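Local coordinates for protein dihydrodipicolinate synthase (Oceanobacillus iheyensis HTE831, PDB 3D0C) that probably catalyses the condensation of pyruvate with aspartate semialdehyde that opens the lysine branch of amino acid biosynthesis, working through a Schiff base in a TIM barrel, at residues 21-24 with 29-32; 50-55 with 72-77. The protein carries 1 engineered substitution. One frame throughout, in Å; residues are numbered along the deposited sequence.

Overall arrangement
Both contacts belong to the first two beta-alpha units of a TIM barrel, on the same side of the chain's centre. Interaction 1 lies in the loop between strand 15-17 and helix 32-44, about 19 Å from that centre, and its exposure ranges from buried Phe-23 to exposed Glu-29. Interaction 2 sits deeper, about 11 Å out, where strand 49-50 and the residues after it meet helix 64-78; its three touching residues are all buried. Chemistry follows place: the loop closes on itself with backbone hydrogen bonds, a water and an aspartate, while the barrel-helix contact is purely apolar. The two meet where Trp-32 CB touches Arg-73 NH2 at 3.5 Å.

Interaction 1 of 2, residues 21-24 with 29-32; sequences VPFL and EIDW
Asp-31 N donates to Pro-22 O over 2.9 Å, an almost straight bond, and Leu-24 N reaches Glu-29 O at a short 2.6 Å. Between them Phe-23 and Ile-30 form a single antiparallel bridge, a non-hydrogen-bonded pair flanked by these two bonds. The bridge asks no N-H of residue 22, so proline fits, and its ring CG packs against Asp-31 CB. A water donates to both Phe-23 O and Asp-31 OD2, tying the carboxylate to the facing backbone. OD2 also forms a salt bridge with Arg-274, while OD1 accepts from Gly-34 N, making Asp-31 the N-cap of helix 32-44. A chi1 of -180° swings the Asp-31 carboxylate away from its own N and across toward Leu-24, whose CD2 rests 3.8 Å from Asp-31 CG. The Phe-23 ring turns an edge to the Ile-30 backbone and brings CE1 within 4.1 Å of Ile-30 CG1. One ring face lies over Val-21 O, which also accepts from Lys-265 NZ. The other branch of Ile-30, CG2, meets Val-21 CG1 at 4.1 Å and stands over the Trp-32 ring face. Asp-31 thus links helix start, loop backbone and an arginine far along the chain, partners likely to stabilise its charge.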
ATOM      1  N   VAL A  21      15.348 -11.495  -0.660  1.00 19.55           N
ATOM      2  CA  VAL A  21      16.433 -10.678  -0.130  1.00 19.54           C
ATOM      3  C   VAL A  21      16.626 -11.209   1.281  1.00 20.14           C
ATOM      4  O   VAL A  21      15.872 -10.867   2.194  1.00 19.42           O
ATOM      5  CB  VAL A  21      16.087  -9.172  -0.032  1.00 18.95           C
ATOM      6  CG1 VAL A  21      17.177  -8.457   0.753  1.00 19.55           C
ATOM      7  CG2 VAL A  21      15.969  -8.552  -1.422  1.00 17.38           C
ATOM      8  N   PRO A  22      17.619 -12.085   1.476  1.00 20.19           N
ATOM      9  CA  PRO A  22      17.839 -12.620   2.821  1.00 22.53           C
ATOM     10  C   PRO A  22      18.353 -11.548   3.776  1.00 25.94           C
ATOM     11  O   PRO A  22      19.068 -10.632   3.373  1.00 27.83           O
ATOM     12  CB  PRO A  22      18.845 -13.749   2.588  1.00 22.24           C
ATOM     13  CG  PRO A  22      19.593 -13.304   1.381  1.00 24.01           C
ATOM     14  CD  PRO A  22      18.534 -12.691   0.494  1.00 22.14           C
ATOM     15  N   PHE A  23      17.962 -11.648   5.040  1.00 28.56           N
ATOM     16  CA  PHE A  23      18.397 -10.689   6.043  1.00 32.18           C
ATOM     17  C   PHE A  23      19.226 -11.421   7.096  1.00 32.77           C
ATOM     18  O   PHE A  23      19.143 -12.641   7.220  1.00 32.15           O
ATOM     19  CB  PHE A  23      17.186 -10.003   6.677  1.00 37.03           C
ATOM     20  CG  PHE A  23      16.321  -9.262   5.688  1.00 42.55           C
ATOM     21  CD1 PHE A  23      16.829  -8.186   4.961  1.00 45.88           C
ATOM     22  CD2 PHE A  23      15.003  -9.652   5.468  1.00 44.82           C
ATOM     23  CE1 PHE A  23      16.034  -7.509   4.034  1.00 48.14           C
ATOM     24  CE2 PHE A  23      14.202  -8.983   4.542  1.00 48.43           C
ATOM     25  CZ  PHE A  23      14.721  -7.911   3.824  1.00 47.94           C
ATOM     26  N   LEU A  24      20.026 -10.677   7.852  1.00 35.61           N
ATOM     27  CA  LEU A  24      20.887 -11.278   8.867  1.00 38.80           C
ATOM     28  C   LEU A  24      20.247 -11.492  10.241  1.00 39.15           C
ATOM     29  O   LEU A  24      19.224 -10.907  10.578  1.00 37.17           O
ATOM     30  CB  LEU A  24      22.153 -10.437   9.035  1.00 42.81           C
ATOM     31  CG  LEU A  24      23.167 -10.419   7.895  1.00 45.39           C
ATOM     32  CD1 LEU A  24      24.150  -9.291   8.133  1.00 48.99           C
ATOM     33  CD2 LEU A  24      23.892 -11.753   7.799  1.00 47.33           C
ATOM     34  N   GLU A  29      19.859  -6.784   8.957  1.00 30.55           N
ATOM     35  CA  GLU A  29      20.536  -6.107   7.856  1.00 29.19           C
ATOM     36  C   GLU A  29      20.567  -7.066   6.674  1.00 28.96           C
ATOM     37  O   GLU A  29      20.438  -8.279   6.847  1.00 29.34           O
ATOM     38  CB  GLU A  29      21.966  -5.712   8.244  1.00 33.33           C
ATOM     39  CG  GLU A  29      22.062  -4.615   9.303  1.00 40.03           C
ATOM     40  CD  GLU A  29      21.363  -3.325   8.891  1.00 44.25           C
ATOM     41  OE1 GLU A  29      21.720  -2.753   7.836  1.00 43.85           O
ATOM     42  OE2 GLU A  29      20.454  -2.878   9.627  1.00 46.63           O
ATOM     43  N   ILE A  30      20.728  -6.527   5.473  1.00 27.29           N
ATOM     44  CA  ILE A  30      20.765  -7.347   4.271  1.00 25.62           C
ATOM     45  C   ILE A  30      21.969  -8.285   4.258  1.00 26.95           C
ATOM     46  O   ILE A  30      23.106  -7.868   4.492  1.00 23.20           O
ATOM     47  CB  ILE A  30      20.813  -6.471   2.998  1.00 28.20           C
ATOM     48  CG1 ILE A  30      19.544  -5.617   2.907  1.00 30.37           C
ATOM     49  CG2 ILE A  30      20.976  -7.349   1.769  1.00 28.78           C
ATOM     50  CD1 ILE A  30      19.542  -4.618   1.753  1.00 31.97           C
ATOM     51  N   ASP A  31      21.700  -9.556   3.985  1.00 27.52           N
ATOM     52  CA  ASP A  31      22.739 -10.575   3.909  1.00 29.15           C
ATOM     53  C   ASP A  31      23.163 -10.600   2.443  1.00 29.04           C
ATOM     54  O   ASP A  31      22.603 -11.344   1.632  1.00 27.53           O
ATOM     55  CB  ASP A  31      22.147 -11.919   4.328  1.00 31.15           C
ATOM     56  CG  ASP A  31      23.154 -13.046   4.293  1.00 33.28           C
ATOM     57  OD1 ASP A  31      24.299 -12.837   3.837  1.00 30.05           O
ATOM     58  OD2 ASP A  31      22.779 -14.158   4.720  1.00 35.18           O
ATOM     59  N   TRP A  32      24.145  -9.773   2.101  1.00 30.25           N
ATOM     60  CA  TRP A  32      24.595  -9.683   0.720  1.00 34.19           C
ATOM     61  C   TRP A  32      25.104 -10.989   0.138  1.00 31.65           C
ATOM     62  O   TRP A  32      24.941 -11.242  -1.055  1.00 28.56           O
ATOM     63  CB  TRP A  32      25.643  -8.576   0.582  1.00 40.10           C
ATOM     64  CG  TRP A  32      25.058  -7.237   0.900  1.00 49.56           C
ATOM     65  CD1 TRP A  32      25.235  -6.513   2.041  1.00 51.08           C
ATOM     66  CD2 TRP A  32      24.106  -6.514   0.108  1.00 52.28           C
ATOM     67  NE1 TRP A  32      24.450  -5.384   2.013  1.00 53.75           N
ATOM     68  CE2 TRP A  32      23.750  -5.358   0.837  1.00 55.56           C
ATOM     69  CE3 TRP A  32      23.523  -6.728  -1.149  1.00 56.76           C
ATOM     70  CZ2 TRP A  32      22.827  -4.424   0.355  1.00 58.73           C
ATOM     71  CZ3 TRP A  32      22.605  -5.798  -1.627  1.00 60.93           C
ATOM     72  CH2 TRP A  32      22.271  -4.659  -0.876  1.00 62.62           C
TER
HETATM   73  O   HOH W   1      20.422 -14.791   5.754  1.00 29.60           O

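Interaction 2 of 2, residues 50-55 with 72-77; sequences IVPNGN and TRVTEL
A beta-alpha unit of the TIM barrel supplies this contact: the end of strand 49-50 and the residues leaving it pack against helix 64-78, which follows later in the same unit and lies against the barrel wall. Three apolar side chains, Ile-50, Pro-52 and Val-74, carry the whole of it, with no hydrogen bond passing between the segments. Ile-50 and Pro-52 both turn toward the helix, whereas Val-51 between them turns away and packs on Ile-18. Ile-50 is fully extended (chi1 -175°, chi2 171°), which drives its CD1 out to meet Val-74 CG1 tip to tip at 3.8 Å. Beta-branched isoleucine suits the end of a strand, and its extended chain spans the gap to the helix. Proline suits position 52 because its compact ring offers a rigid apolar surface and needs no partner for an N-H, while its backbone still bonds to Gly-87 of the neighbouring strand. Val-84 of that strand touches Ile-50, Pro-52 and Thr-75. Thr-75 turns its hydroxyl back to Ala-71 O within the helix, a bond that satisfies a polar group in buried surroundings. The side chain of Pro-52 is about 9 Å from that of Lys-167, the predicted Schiff-base lysine, which places the contact near the probable active site. Valine's short fork matches the proline: Pro-52 CB sits 3.7 Å from Val-74 CG2 and 4.0 Å from Val-74 CG1.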
ATOM      1  N   ILE A  50      14.865 -12.104 -14.140  1.00 20.14           N
ATOM      2  CA  ILE A  50      14.914 -12.008 -12.691  1.00 21.50           C
ATOM      3  C   ILE A  50      14.354 -10.647 -12.297  1.00 20.67           C
ATOM      4  O   ILE A  50      14.580  -9.651 -12.981  1.00 19.07           O
ATOM      5  CB  ILE A  50      16.365 -12.196 -12.168  1.00 24.59           C
ATOM      6  CG1 ILE A  50      16.369 -12.227 -10.637  1.00 28.21           C
ATOM      7  CG2 ILE A  50      17.264 -11.088 -12.700  1.00 26.10           C
ATOM      8  CD1 ILE A  50      17.701 -12.621 -10.026  1.00 30.22           C
ATOM      9  N   VAL A  51      13.613 -10.608 -11.196  1.00 20.56           N
ATOM     10  CA  VAL A  51      12.995  -9.362 -10.784  1.00 17.59           C
ATOM     11  C   VAL A  51      13.368  -8.875  -9.394  1.00 16.58           C
ATOM     12  O   VAL A  51      12.686  -9.197  -8.421  1.00 17.44           O
ATOM     13  CB  VAL A  51      11.455  -9.480 -10.845  1.00 19.68           C
ATOM     14  CG1 VAL A  51      10.823  -8.120 -10.583  1.00 17.58           C
ATOM     15  CG2 VAL A  51      11.022 -10.041 -12.203  1.00 18.29           C
ATOM     16  N   PRO A  52      14.458  -8.091  -9.276  1.00 17.13           N
ATOM     17  CA  PRO A  52      14.844  -7.587  -7.956  1.00 17.37           C
ATOM     18  C   PRO A  52      13.824  -6.531  -7.517  1.00 17.86           C
ATOM     19  O   PRO A  52      13.224  -5.853  -8.354  1.00 13.10           O
ATOM     20  CB  PRO A  52      16.235  -7.007  -8.198  1.00 19.11           C
ATOM     21  CG  PRO A  52      16.157  -6.521  -9.614  1.00 19.35           C
ATOM     22  CD  PRO A  52      15.411  -7.655 -10.311  1.00 18.48           C
ATOM     23  N   ASN A  53      13.629  -6.399  -6.209  1.00 17.53           N
ATOM     24  CA  ASN A  53      12.663  -5.451  -5.660  1.00 15.88           C
ATOM     25  C   ASN A  53      11.218  -5.750  -6.021  1.00 17.15           C
ATOM     26  O   ASN A  53      10.405  -4.848  -6.291  1.00 14.94           O
ATOM     27  CB  ASN A  53      13.030  -4.008  -6.018  1.00 19.09           C
ATOM     28  CG  ASN A  53      14.166  -3.485  -5.156  1.00 21.98           C
ATOM     29  OD1 ASN A  53      14.286  -3.865  -3.993  1.00 17.53           O
ATOM     30  ND2 ASN A  53      14.997  -2.611  -5.715  1.00 20.08           N
ATOM     31  N   GLY A  54      10.926  -7.046  -6.027  1.00 16.39           N
ATOM     32  CA  GLY A  54       9.579  -7.530  -6.253  1.00 17.67           C
ATOM     33  C   GLY A  54       9.076  -7.717  -4.828  1.00 16.74           C
ATOM     34  O   GLY A  54       9.845  -7.551  -3.876  1.00 15.71           O
ATOM     35  N   ASN A  55       7.806  -8.053  -4.646  1.00 19.02           N
ATOM     36  CA  ASN A  55       7.306  -8.239  -3.291  1.00 19.69           C
ATOM     37  C   ASN A  55       7.914  -9.485  -2.654  1.00 20.41           C
ATOM     38  O   ASN A  55       7.966  -9.593  -1.436  1.00 18.49           O
ATOM     39  CB  ASN A  55       5.777  -8.318  -3.295  1.00 20.64           C
ATOM     40  CG  ASN A  55       5.127  -6.948  -3.429  1.00 23.51           C
ATOM     41  OD1 ASN A  55       4.108  -6.793  -4.099  1.00 23.57           O
ATOM     42  ND2 ASN A  55       5.711  -5.949  -2.776  1.00 21.22           N
ATOM     43  N   THR A  72      20.898  -2.576  -7.745  1.00 19.95           N
ATOM     44  CA  THR A  72      22.247  -2.438  -8.269  1.00 20.68           C
ATOM     45  C   THR A  72      23.007  -3.757  -8.155  1.00 21.60           C
ATOM     46  O   THR A  72      23.587  -4.243  -9.136  1.00 22.24           O
ATOM     47  CB  THR A  72      23.007  -1.320  -7.514  1.00 19.98           C
ATOM     48  OG1 THR A  72      22.382  -0.057  -7.790  1.00 22.51           O
ATOM     49  CG2 THR A  72      24.462  -1.259  -7.953  1.00 21.45           C
ATOM     50  N   ARG A  73      22.976  -4.333  -6.957  1.00 23.10           N
ATOM     51  CA  ARG A  73      23.660  -5.594  -6.657  1.00 22.84           C
ATOM     52  C   ARG A  73      23.235  -6.730  -7.587  1.00 24.66           C
ATOM     53  O   ARG A  73      24.071  -7.430  -8.168  1.00 21.75           O
ATOM     54  CB  ARG A  73      23.366  -6.006  -5.216  1.00 25.17           C
ATOM     55  CG  ARG A  73      24.088  -7.264  -4.759  1.00 28.68           C
ATOM     56  CD  ARG A  73      25.514  -6.938  -4.346  1.00 33.32           C
ATOM     57  NE  ARG A  73      26.138  -8.031  -3.606  1.00 36.95           N
ATOM     58  CZ  ARG A  73      27.233  -7.894  -2.865  1.00 40.12           C
ATOM     59  NH1 ARG A  73      27.818  -6.707  -2.768  1.00 38.92           N
ATOM     60  NH2 ARG A  73      27.740  -8.937  -2.221  1.00 39.34           N
ATOM     61  N   VAL A  74      21.927  -6.930  -7.708  1.00 23.43           N
ATOM     62  CA  VAL A  74      21.421  -7.987  -8.566  1.00 22.07           C
ATOM     63  C   VAL A  74      21.802  -7.747 -10.020  1.00 23.08           C
ATOM     64  O   VAL A  74      22.294  -8.653 -10.692  1.00 21.42           O
ATOM     65  CB  VAL A  74      19.881  -8.115  -8.460  1.00 24.94           C
ATOM     66  CG1 VAL A  74      19.382  -9.246  -9.372  1.00 21.82           C
ATOM     67  CG2 VAL A  74      19.486  -8.392  -7.024  1.00 22.11           C
ATOM     68  N   THR A  75      21.582  -6.526 -10.508  1.00 23.18           N
ATOM     69  CA  THR A  75      21.905  -6.199 -11.895  1.00 24.76           C
ATOM     70  C   THR A  75      23.366  -6.521 -12.236  1.00 27.36           C
ATOM     71  O   THR A  75      23.655  -7.165 -13.253  1.00 23.58           O
ATOM     72  CB  THR A  75      21.636  -4.699 -12.197  1.00 26.20           C
ATOM     73  OG1 THR A  75      20.239  -4.419 -12.038  1.00 24.08           O
ATOM     74  CG2 THR A  75      22.055  -4.352 -13.626  1.00 29.56           C
ATOM     75  N   GLU A  76      24.280  -6.068 -11.383  1.00 26.61           N
ATOM     76  CA  GLU A  76      25.702  -6.297 -11.604  1.00 30.02           C
ATOM     77  C   GLU A  76      26.080  -7.772 -11.490  1.00 30.47           C
ATOM     78  O   GLU A  76      26.883  -8.269 -12.280  1.00 28.87           O
ATOM     79  CB  GLU A  76      26.527  -5.442 -10.633  1.00 32.27           C
ATOM     80  CG  GLU A  76      26.176  -3.962 -10.717  1.00 36.97           C
ATOM     81  CD  GLU A  76      27.103  -3.068  -9.915  1.00 41.21           C
ATOM     82  OE1 GLU A  76      27.420  -3.415  -8.758  1.00 42.09           O
ATOM     83  OE2 GLU A  76      27.501  -2.007 -10.441  1.00 41.15           O
ATOM     84  N   LEU A  77      25.498  -8.475 -10.525  1.00 29.86           N
ATOM     85  CA  LEU A  77      25.795  -9.894 -10.357  1.00 32.63           C
ATOM     86  C   LEU A  77      25.322 -10.677 -11.587  1.00 33.01           C
ATOM     87  O   LEU A  77      26.061 -11.501 -12.136  1.00 30.77           O
ATOM     88  CB  LEU A  77      25.116 -10.441  -9.101  1.00 36.82           C
ATOM     89  CG  LEU A  77      25.381 -11.915  -8.803  1.00 39.76           C
ATOM     90  CD1 LEU A  77      26.880 -12.163  -8.711  1.00 43.61           C
ATOM     91  CD2 LEU A  77      24.699 -12.299  -7.508  1.00 42.52           C
TER